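PDB 4ECG: putative iron-regulated protein A from Parabacteroides distasonis ATCC 8503, which is of unknown exact function but binds calcium ions and, as a member of the imelysin-like family, is probably an iron-regulated, metalloendopeptidase-like protein. Local coordinates for residues A[88-93]-A[291-296]; A[105-110]-A[144-149]; A[111-116]-A[278-283]. One frame throughout, in Å; residues are numbered along the deposited sequence.

Contact 1: residues A[88-93]-A[291-296]; sequences WEQSEA and NIVSIK. With CA (calcium ion), chain F.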
loop_
_atom_site.group_PDB
_atom_site.type_symbol
_atom_site.label_atom_id
_atom_site.label_comp_id
_atom_site.label_asym_id
_atom_site.label_seq_id
_atom_site.Cartn_x
_atom_site.Cartn_y
_atom_site.Cartn_z
ATOM N N TRP A 88 -1.799 4.347 4.310
ATOM C CA TRP A 88 -0.615 3.850 3.674
ATOM C C TRP A 88 -1.007 2.821 2.624
ATOM O O TRP A 88 -0.485 2.840 1.523
ATOM C CB TRP A 88 0.353 3.246 4.689
ATOM C CG TRP A 88 1.438 2.412 4.062
ATOM C CD1 TRP A 88 1.616 1.066 4.201
ATOM C CD2 TRP A 88 2.511 2.842 3.168
ATOM N NE1 TRP A 88 2.676 0.644 3.491
ATOM C CE2 TRP A 88 3.263 1.661 2.850
ATOM C CE3 TRP A 88 2.900 4.045 2.634
ATOM C CZ2 TRP A 88 4.342 1.674 1.999
ATOM C CZ3 TRP A 88 4.004 4.066 1.775
ATOM C CH2 TRP A 88 4.700 2.906 1.462
ATOM N N GLU A 89 -1.907 1.910 2.943
ATOM C CA GLU A 89 -2.247 0.887 1.978
ATOM C C GLU A 89 -3.133 1.482 0.871
ATOM O O GLU A 89 -3.090 1.021 -0.263
ATOM C CB GLU A 89 -2.951 -0.291 2.651
ATOM C CG GLU A 89 -2.109 -1.154 3.537
ATOM C CD GLU A 89 -0.972 -1.848 2.814
ATOM O OE1 GLU A 89 -1.185 -2.765 2.013
ATOM O OE2 GLU A 89 0.168 -1.485 3.075
ATOM N N GLN A 90 -3.917 2.508 1.217
ATOM C CA GLN A 90 -4.683 3.287 0.255
ATOM C C GLN A 90 -3.800 4.143 -0.644
ATOM O O GLN A 90 -4.310 4.876 -1.501
ATOM C CB GLN A 90 -5.774 4.125 0.950
ATOM C CG GLN A 90 -6.866 3.228 1.533
ATOM C CD GLN A 90 -8.109 3.953 2.003
ATOM O OE1 GLN A 90 -8.152 5.155 2.069
ATOM N NE2 GLN A 90 -9.114 3.193 2.356
ATOM N N SER A 91 -2.473 4.002 -0.518
ATOM C CA SER A 91 -1.560 4.813 -1.318
ATOM C C SER A 91 -0.707 3.993 -2.243
ATOM O O SER A 91 0.145 4.544 -2.942
ATOM C CB SER A 91 -0.667 5.660 -0.411
ATOM O OG SER A 91 0.428 4.916 0.054
ATOM N N GLU A 92 -0.950 2.690 -2.292
ATOM C CA GLU A 92 -0.111 1.806 -3.087
ATOM C C GLU A 92 -0.388 1.871 -4.584
ATOM O O GLU A 92 0.389 1.278 -5.364
ATOM C CB GLU A 92 -0.120 0.367 -2.563
ATOM C CG GLU A 92 0.671 0.230 -1.247
ATOM C CD GLU A 92 1.119 -1.194 -0.887
ATOM O OE1 GLU A 92 1.394 -2.011 -1.799
ATOM O OE2 GLU A 92 1.235 -1.467 0.341
ATOM N N ALA A 93 -1.436 2.596 -4.998
ATOM C CA ALA A 93 -1.664 2.818 -6.448
ATOM C C ALA A 93 -0.747 3.923 -6.964
ATOM O O ALA A 93 -0.662 4.130 -8.174
ATOM C CB ALA A 93 -3.128 3.151 -6.758
ATOM N N ASN A 291 -5.576 -1.531 -0.748
ATOM C CA ASN A 291 -4.840 -1.421 -1.986
ATOM C C ASN A 291 -5.724 -1.229 -3.246
ATOM O O ASN A 291 -5.351 -0.525 -4.194
ATOM C CB ASN A 291 -4.031 -2.671 -2.231
ATOM C CG ASN A 291 -2.934 -2.913 -1.217
ATOM O OD1 ASN A 291 -2.550 -4.072 -1.006
ATOM N ND2 ASN A 291 -2.410 -1.844 -0.599
ATOM N N ILE A 292 -6.893 -1.853 -3.279
ATOM C CA ILE A 292 -7.765 -1.656 -4.435
ATOM C C ILE A 292 -8.541 -0.353 -4.244
ATOM O O ILE A 292 -8.795 0.325 -5.196
ATOM C CB ILE A 292 -8.671 -2.860 -4.654
ATOM C CG1 ILE A 292 -7.820 -4.129 -4.771
ATOM C CG2 ILE A 292 -9.556 -2.639 -5.865
ATOM C CD1 ILE A 292 -6.739 -4.139 -5.870
ATOM N N VAL A 293 -8.829 0.056 -3.011
ATOM C CA VAL A 293 -9.455 1.383 -2.771
ATOM C C VAL A 293 -8.508 2.465 -3.319
ATOM O O VAL A 293 -8.938 3.435 -3.883
ATOM C CB VAL A 293 -9.921 1.622 -1.289
ATOM C CG1 VAL A 293 -10.462 3.028 -1.063
ATOM C CG2 VAL A 293 -11.055 0.713 -0.935
ATOM N N SER A 294 -7.215 2.276 -3.195
ATOM C CA SER A 294 -6.258 3.199 -3.778
ATOM C C SER A 294 -6.486 3.387 -5.277
ATOM O O SER A 294 -6.431 4.526 -5.763
ATOM C CB SER A 294 -4.818 2.703 -3.544
ATOM O OG SER A 294 -3.881 3.691 -3.872
ATOM N N ILE A 295 -6.762 2.292 -5.998
ATOM C CA ILE A 295 -7.050 2.396 -7.447
ATOM C C ILE A 295 -8.332 3.216 -7.703
ATOM O O ILE A 295 -8.415 4.053 -8.607
ATOM C CB ILE A 295 -7.217 1.000 -8.106
ATOM C CG1 ILE A 295 -5.931 0.174 -8.017
ATOM C CG2 ILE A 295 -7.648 1.148 -9.539
ATOM C CD1 ILE A 295 -6.070 -1.250 -8.514
ATOM N N LYS A 296 -9.324 2.923 -6.883
ATOM C CA LYS A 296 -10.658 3.453 -6.987
ATOM C C LYS A 296 -10.641 4.941 -6.777
ATOM O O LYS A 296 -11.223 5.683 -7.546
ATOM C CB LYS A 296 -11.583 2.766 -5.974
ATOM C CG LYS A 296 -13.053 3.081 -6.166
ATOM C CD LYS A 296 -13.949 2.270 -5.234
ATOM C CE LYS A 296 -15.409 2.619 -5.392
ATOM N NZ LYS A 296 -16.251 1.967 -4.354
HETATM CA CA CA F . 2.493 -3.481 1.724
#
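Asn291 and Glu89 run side by side with their ends pointing the same way, and one amide nitrogen serves two oxygens of the same residue. Asn291 ND2 gives a hydrogen bond of 3.0 Å to Glu89 O, which lies close to the amide plane. Asn291 ND2 gives a second, also 3.0 Å, to Glu89 OE1. That carboxylate is turned 56° from the amide and is met from above its own plane. The Glu89 chain bends at chi2 (-62°), which brings OE1 within bonding distance of ND2. The other end of the amide, OD1, is taken by Lys250, which is consistent with the modelled amide orientation. An alanine here would probably leave Glu89 O and OE1 without this donor and set the carboxylate freer to turn beside the calcium.

Ser294 makes the second junction. Its OG donates to Gln90 O at 2.7 Å, arriving above the carbonyl plane, and accepts from Ala93 N at 2.9 Å, so a single hydroxyl joins a carbonyl within the turn and the first N-H beyond it to helix 284-300. The Gln90 side chain lies alongside that of Val293, NE2 against CG1, while its polar ends go to Asn290 and Arg303.

Glu92 crosses Asn291 obliquely with its chain extended beyond CG, which carries OE2 to 2.7 Å from the calcium ion. Glu89 OE2 lies only 2.9 Å from Glu92 OE2; both are acceptors, and the cation would probably offset their repulsion. In this chain Glu89 OE2 stays 3.3 Å from the ion, although Glu89 belongs to this calcium site. The geometry is that of a type I beta turn, Glu89 to Glu92, closing helix 71-89 and presenting acids to a buried calcium ion that Asp109 also binds.

Contact 2: residues A[105-110]-A[144-149]; sequences DPSLDS and NLRGFH. With CA (calcium ion), chain F.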
loop_
_atom_site.group_PDB
_atom_site.type_symbol
_atom_site.label_atom_id
_atom_site.label_comp_id
_atom_site.label_asym_id
_atom_site.label_seq_id
_atom_site.Cartn_x
_atom_site.Cartn_y
_atom_site.Cartn_z
ATOM N N ASP A 105 9.094 2.899 0.546
ATOM C CA ASP A 105 8.244 1.683 0.566
ATOM C C ASP A 105 8.971 0.540 1.318
ATOM O O ASP A 105 8.480 0.031 2.321
ATOM C CB ASP A 105 7.871 1.312 -0.892
ATOM C CG ASP A 105 7.056 0.015 -1.023
ATOM O OD1 ASP A 105 6.319 -0.387 -0.097
ATOM O OD2 ASP A 105 7.106 -0.594 -2.117
ATOM N N PRO A 106 10.197 0.172 0.908
ATOM C CA PRO A 106 10.811 -0.864 1.731
ATOM C C PRO A 106 11.251 -0.407 3.118
ATOM O O PRO A 106 11.290 -1.210 4.043
ATOM C CB PRO A 106 12.028 -1.303 0.878
ATOM C CG PRO A 106 12.303 -0.136 0.019
ATOM C CD PRO A 106 10.921 0.312 -0.357
ATOM N N SER A 107 11.571 0.860 3.290
ATOM C CA SER A 107 11.983 1.303 4.609
ATOM C C SER A 107 10.818 1.170 5.595
ATOM O O SER A 107 11.007 0.779 6.726
ATOM C CB SER A 107 12.514 2.729 4.567
ATOM O OG SER A 107 13.069 3.094 5.830
ATOM N N LEU A 108 9.622 1.477 5.132
ATOM C CA LEU A 108 8.407 1.515 5.948
ATOM C C LEU A 108 7.767 0.146 6.113
ATOM O O LEU A 108 7.037 -0.045 7.064
ATOM C CB LEU A 108 7.368 2.410 5.261
ATOM C CG LEU A 108 7.385 3.897 5.606
ATOM C CD1 LEU A 108 6.604 4.645 4.553
ATOM C CD2 LEU A 108 6.819 4.106 7.033
ATOM N N ASP A 109 7.996 -0.806 5.185
ATOM C CA ASP A 109 7.038 -1.895 5.066
ATOM C C ASP A 109 7.615 -3.144 4.416
ATOM O O ASP A 109 6.949 -3.806 3.620
ATOM C CB ASP A 109 5.805 -1.372 4.302
ATOM C CG ASP A 109 4.513 -2.221 4.515
ATOM O OD1 ASP A 109 4.318 -2.861 5.581
ATOM O OD2 ASP A 109 3.652 -2.189 3.585
ATOM N N SER A 110 8.818 -3.525 4.828
ATOM C CA SER A 110 9.390 -4.755 4.317
ATOM C C SER A 110 8.696 -5.998 4.878
ATOM O O SER A 110 8.352 -6.075 6.069
ATOM C CB SER A 110 10.911 -4.807 4.563
ATOM O OG SER A 110 11.578 -3.754 3.876
ATOM N N ASN A 144 14.725 -4.968 6.807
ATOM C CA ASN A 144 14.078 -6.206 7.198
ATOM C C ASN A 144 14.115 -6.364 8.725
ATOM O O ASN A 144 13.675 -7.368 9.255
ATOM C CB ASN A 144 14.776 -7.432 6.576
ATOM C CG ASN A 144 14.798 -7.417 5.055
ATOM O OD1 ASN A 144 13.899 -6.880 4.402
ATOM N ND2 ASN A 144 15.850 -8.031 4.484
ATOM N N LEU A 145 14.639 -5.372 9.421
ATOM C CA LEU A 145 14.645 -5.336 10.872
ATOM C C LEU A 145 13.796 -4.185 11.432
ATOM O O LEU A 145 13.853 -3.895 12.625
ATOM C CB LEU A 145 16.103 -5.171 11.324
ATOM C CG LEU A 145 17.121 -6.241 10.890
ATOM C CD1 LEU A 145 18.567 -5.703 11.061
ATOM C CD2 LEU A 145 16.877 -7.535 11.650
ATOM N N ARG A 146 13.024 -3.515 10.582
ATOM C CA ARG A 146 12.217 -2.424 11.031
ATOM C C ARG A 146 10.841 -2.336 10.304
ATOM O O ARG A 146 10.359 -3.313 9.813
ATOM C CB ARG A 146 13.051 -1.130 10.981
ATOM C CG ARG A 146 13.408 -0.682 9.597
ATOM C CD ARG A 146 13.864 0.758 9.566
ATOM N NE ARG A 146 14.176 1.199 8.191
ATOM C CZ ARG A 146 15.380 1.391 7.662
ATOM N NH1 ARG A 146 16.485 1.208 8.363
ATOM N NH2 ARG A 146 15.481 1.820 6.396
ATOM N N GLY A 147 10.180 -1.184 10.326
ATOM C CA GLY A 147 8.974 -0.954 9.531
ATOM C C GLY A 147 7.725 -1.452 10.239
ATOM O O GLY A 147 7.822 -1.947 11.386
ATOM N N PHE A 148 6.583 -1.303 9.548
ATOM C CA PHE A 148 5.248 -1.672 10.067
ATOM C C PHE A 148 5.199 -3.082 10.675
ATOM O O PHE A 148 4.578 -3.314 11.698
ATOM C CB PHE A 148 4.210 -1.673 8.961
ATOM C CG PHE A 148 3.530 -0.367 8.725
ATOM C CD1 PHE A 148 2.406 -0.041 9.419
ATOM C CD2 PHE A 148 3.959 0.469 7.715
ATOM C CE1 PHE A 148 1.732 1.116 9.161
ATOM C CE2 PHE A 148 3.299 1.635 7.442
ATOM C CZ PHE A 148 2.179 1.956 8.183
ATOM N N HIS A 149 5.877 -4.006 10.044
ATOM C CA HIS A 149 5.736 -5.400 10.464
ATOM C C HIS A 149 6.586 -5.775 11.644
ATOM O O HIS A 149 6.260 -6.718 12.355
ATOM C CB HIS A 149 5.924 -6.342 9.275
ATOM C CG HIS A 149 4.900 -6.116 8.175
ATOM N ND1 HIS A 149 3.572 -6.266 8.377
ATOM C CD2 HIS A 149 5.048 -5.669 6.881
ATOM C CE1 HIS A 149 2.922 -5.955 7.263
ATOM N NE2 HIS A 149 3.825 -5.594 6.336
HETATM CA CA CA F . 2.493 -3.481 1.724
HETATM O O HOH W 1 8.137 -4.063 8.048
#
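The direct backbone bond runs from Phe148 N to Leu108 O at 2.8 Å, nearly straight at 169°. Leu108 O also lies at the edge of the Phe148 ring, 3.2 Å from its CD2. Gly147 CA is 3.3 Å from Leu108 O, and a CB would collide with that oxygen.

Among polar side chains, Arg146 NH2 donates to Ser107 OG at 2.8 Å, with a weak second bond from NE; Asp187 also bonds that hydroxyl, and NH1 goes to Gly132 O and Ile130 O. Arg146 CG sits between the backbone N and the carbonyl carbon (chi1 68°), the chain then extended to NE, which takes the guanidinium to Ser107. A water joins Ser110 O, Arg146 O and His149 N.

At the calcium, Asp109 OD2 binds the ion at 2.5 Å and also accepts from Trp88 NE1, while OD1 lies 2.9 Å from His149 NE2 at an angle too poor for a hydrogen bond. OD1 instead pairs with Arg85, and the His149 nitrogens go to Glu277 and Glu152. Gly147, His149 and Glu152 fit the GxHxxE signature of imelysin-like proteins.

The helix 104-109 region thus meets that of helix 147-155, with helix 71-89 beside Asp109 and helix 171-196 packed on Leu108 and Phe148.

Contact 3: residues A[111-116]-A[278-283]; sequences WPLDKN and SWYSWN. With CA (calcium ion), chain K.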
loop_
_atom_site.group_PDB
_atom_site.type_symbol
_atom_site.label_atom_id
_atom_site.label_comp_id
_atom_site.label_asym_id
_atom_site.label_seq_id
_atom_site.Cartn_x
_atom_site.Cartn_y
_atom_site.Cartn_z
ATOM N N TRP A 111 8.520 -6.975 3.993
ATOM C CA TRP A 111 8.037 -8.304 4.326
ATOM C C TRP A 111 8.669 -9.323 3.382
ATOM O O TRP A 111 8.845 -9.052 2.172
ATOM C CB TRP A 111 6.513 -8.328 4.180
ATOM C CG TRP A 111 5.902 -9.617 4.629
ATOM C CD1 TRP A 111 5.446 -10.662 3.841
ATOM C CD2 TRP A 111 5.712 -10.071 6.007
ATOM N NE1 TRP A 111 5.018 -11.713 4.619
ATOM C CE2 TRP A 111 5.158 -11.421 5.922
ATOM C CE3 TRP A 111 6.016 -9.548 7.251
ATOM C CZ2 TRP A 111 4.875 -12.162 7.051
ATOM C CZ3 TRP A 111 5.721 -10.293 8.386
ATOM C CH2 TRP A 111 5.153 -11.566 8.290
ATOM N N PRO A 112 9.064 -10.496 3.911
ATOM C CA PRO A 112 9.102 -10.880 5.337
ATOM C C PRO A 112 10.278 -10.247 6.097
ATOM O O PRO A 112 11.089 -9.520 5.513
ATOM C CB PRO A 112 9.277 -12.410 5.290
ATOM C CG PRO A 112 10.013 -12.632 4.025
ATOM C CD PRO A 112 9.542 -11.586 3.049
ATOM N N LEU A 113 10.352 -10.564 7.382
ATOM C CA LEU A 113 11.312 -9.996 8.271
ATOM C C LEU A 113 12.465 -10.967 8.485
ATOM O O LEU A 113 12.312 -12.166 8.362
ATOM C CB LEU A 113 10.651 -9.655 9.631
ATOM C CG LEU A 113 9.490 -8.668 9.616
ATOM C CD1 LEU A 113 8.807 -8.679 11.006
ATOM C CD2 LEU A 113 9.926 -7.258 9.185
ATOM N N ASP A 114 13.619 -10.416 8.852
ATOM C CA ASP A 114 14.709 -11.197 9.330
ATOM C C ASP A 114 14.546 -11.445 10.832
ATOM O O ASP A 114 15.116 -10.738 11.691
ATOM C CB ASP A 114 16.016 -10.492 9.008
ATOM C CG ASP A 114 17.253 -11.206 9.605
ATOM O OD1 ASP A 114 17.115 -12.344 10.084
ATOM O OD2 ASP A 114 18.349 -10.615 9.581
ATOM N N LYS A 115 13.784 -12.487 11.130
ATOM C CA LYS A 115 13.411 -12.821 12.486
ATOM C C LYS A 115 14.615 -13.204 13.327
ATOM O O LYS A 115 14.692 -12.837 14.477
ATOM C CB LYS A 115 12.341 -13.927 12.486
ATOM C CG LYS A 115 11.017 -13.447 11.868
ATOM C CD LYS A 115 9.908 -14.508 11.866
ATOM C CE LYS A 115 10.080 -15.535 10.752
ATOM N NZ LYS A 115 9.673 -16.907 11.237
ATOM N N ASN A 116 15.590 -13.894 12.779
ATOM C CA ASN A 116 16.792 -14.144 13.583
ATOM C C ASN A 116 17.558 -12.875 13.993
ATOM O O ASN A 116 18.020 -12.772 15.119
ATOM C CB ASN A 116 17.763 -15.166 12.919
ATOM C CG ASN A 116 17.179 -16.605 12.850
ATOM O OD1 ASN A 116 16.129 -16.945 13.416
ATOM N ND2 ASN A 116 17.870 -17.440 12.148
ATOM N N SER A 278 0.903 -9.352 7.270
ATOM C CA SER A 278 -0.009 -8.860 8.325
ATOM C C SER A 278 -0.803 -9.999 8.969
ATOM O O SER A 278 -1.813 -9.780 9.575
ATOM C CB SER A 278 -0.984 -7.805 7.832
ATOM O OG SER A 278 -0.280 -6.699 7.348
ATOM N N TRP A 279 -0.298 -11.214 8.920
ATOM C CA TRP A 279 -0.850 -12.226 9.765
ATOM C C TRP A 279 -0.661 -12.027 11.241
ATOM O O TRP A 279 -1.432 -12.571 12.037
ATOM C CB TRP A 279 -0.351 -13.602 9.323
ATOM C CG TRP A 279 0.961 -14.087 9.868
ATOM C CD1 TRP A 279 2.207 -13.990 9.274
ATOM C CD2 TRP A 279 1.184 -14.861 11.092
ATOM N NE1 TRP A 279 3.169 -14.584 10.044
ATOM C CE2 TRP A 279 2.621 -15.167 11.121
ATOM C CE3 TRP A 279 0.381 -15.302 12.115
ATOM C CZ2 TRP A 279 3.197 -15.897 12.130
ATOM C CZ3 TRP A 279 0.969 -16.039 13.136
ATOM C CH2 TRP A 279 2.360 -16.311 13.147
ATOM N N TYR A 280 0.337 -11.276 11.668
ATOM C CA TYR A 280 0.485 -11.081 13.123
ATOM C C TYR A 280 -0.772 -10.452 13.722
ATOM O O TYR A 280 -1.246 -10.863 14.790
ATOM C CB TYR A 280 1.728 -10.229 13.475
ATOM C CG TYR A 280 3.044 -10.759 12.936
ATOM C CD1 TYR A 280 3.325 -12.139 12.895
ATOM C CD2 TYR A 280 4.022 -9.895 12.482
ATOM C CE1 TYR A 280 4.549 -12.610 12.419
ATOM C CE2 TYR A 280 5.215 -10.368 11.981
ATOM C CZ TYR A 280 5.493 -11.714 11.954
ATOM O OH TYR A 280 6.718 -12.168 11.427
ATOM N N SER A 281 -1.334 -9.481 13.003
ATOM C CA SER A 281 -2.430 -8.691 13.484
ATOM C C SER A 281 -3.744 -9.026 12.790
ATOM O O SER A 281 -4.791 -8.437 13.148
ATOM C CB SER A 281 -2.129 -7.200 13.272
ATOM O OG SER A 281 -2.030 -6.897 11.906
ATOM N N TRP A 282 -3.705 -9.939 11.825
ATOM C CA TRP A 282 -4.893 -10.244 10.983
ATOM C C TRP A 282 -5.374 -8.994 10.266
ATOM O O TRP A 282 -6.524 -8.628 10.372
ATOM C CB TRP A 282 -6.057 -10.830 11.812
ATOM C CG TRP A 282 -5.805 -12.163 12.494
ATOM C CD1 TRP A 282 -4.596 -12.837 12.639
ATOM C CD2 TRP A 282 -6.792 -13.029 13.195
ATOM N NE1 TRP A 282 -4.766 -14.001 13.337
ATOM C CE2 TRP A 282 -6.046 -14.181 13.685
ATOM C CE3 TRP A 282 -8.151 -12.943 13.466
ATOM C CZ2 TRP A 282 -6.654 -15.206 14.401
ATOM C CZ3 TRP A 282 -8.768 -13.968 14.196
ATOM C CH2 TRP A 282 -8.039 -15.074 14.656
ATOM N N ASN A 283 -4.485 -8.297 9.567
ATOM C CA ASN A 283 -4.862 -7.091 8.867
ATOM C C ASN A 283 -4.781 -7.330 7.381
ATOM O O ASN A 283 -4.864 -6.396 6.618
ATOM C CB ASN A 283 -3.973 -5.893 9.289
ATOM C CG ASN A 283 -4.735 -4.552 9.389
ATOM O OD1 ASN A 283 -5.524 -4.297 10.331
ATOM N ND2 ASN A 283 -4.409 -3.647 8.473
HETATM CA CA CA K . 9.047 -8.711 -0.127
HETATM O O HOH W 2 10.465 -7.252 1.142
HETATM O O HOH W 3 8.459 -12.345 8.949
HETATM O O HOH W 4 8.592 -11.102 -0.387
HETATM O O HOH W 5 7.399 -7.057 0.628
#
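The backbones behind Trp111 and Tyr280 stay well apart: the nearest CA atoms, those of Trp111 and Ser278, are 9.0 Å from each other, and no direct hydrogen bond links the segments. Residues 111-114 precede helix 115-124, with a cis peptide between Trp111 and Pro112, an inverse gamma turn centred on Asp114, and Asp114 as N-cap, its OD1 bonded to Gly117 N. Residues 278-283 are irregular, and Asn283 stands at the N-cap position of helix 284-300, although its side chain makes no capping bond.

Side chains bridge the gap. Trp111 holds CG anti to the backbone N (chi1 -174°), which sends the indole across to two aromatic residues. Its six-membered ring directs an edge toward the face of Tyr280 in an offset edge-to-face pair, planes at 72° and centroids 5.4 Å apart; Trp111 CZ3 comes to 3.6 Å from Tyr280 CE2. Against Trp279 the meeting is rim to rim, planes at 78°, with Trp111 CZ2 and Trp279 CD1 3.9 Å apart. Leu113 CD1 adds a methyl at the edge of the Tyr280 ring, 4.1 Å from CE2.

Polar links run through water. One molecule accepts from Leu113 N at 3.0 Å and also hydrogen-bonds Tyr280 OH. On the far end of the residue from this cluster, Trp111 O binds a second calcium ion at 2.3 Å, with three waters completing the ligands seen.

The cluster therefore joins the lead-in to helix 115-124 with the loop between helices 271-275 and 284-300. Helix 147-155 touches Leu113 and Tyr280, while helix 271-275 borders Trp279 and Lys115.

In the fold
Contacts 1 and 2 meet at one calcium ion, to which Glu92 and Asp109 each bring a carboxylate oxygen. Trp88 also spans the junction: its NE1 lies 3.0 Å from Asp109 OD2, a probable hydrogen bond, and its ring packs on Phe148. Contact 3 sits about 10 Å from contact 2, centre to centre, and touches it through Asp114 N and Asn144 O, 3.1 Å apart, and through His149 CE1 and Ser278 OG at 3.3 Å. Contacts 1 and 3 do not touch, their nearest atoms being about 6 Å apart. Both others nest along the chain within the loop closed by contact 1, whereas contacts 2 and 3 interleave.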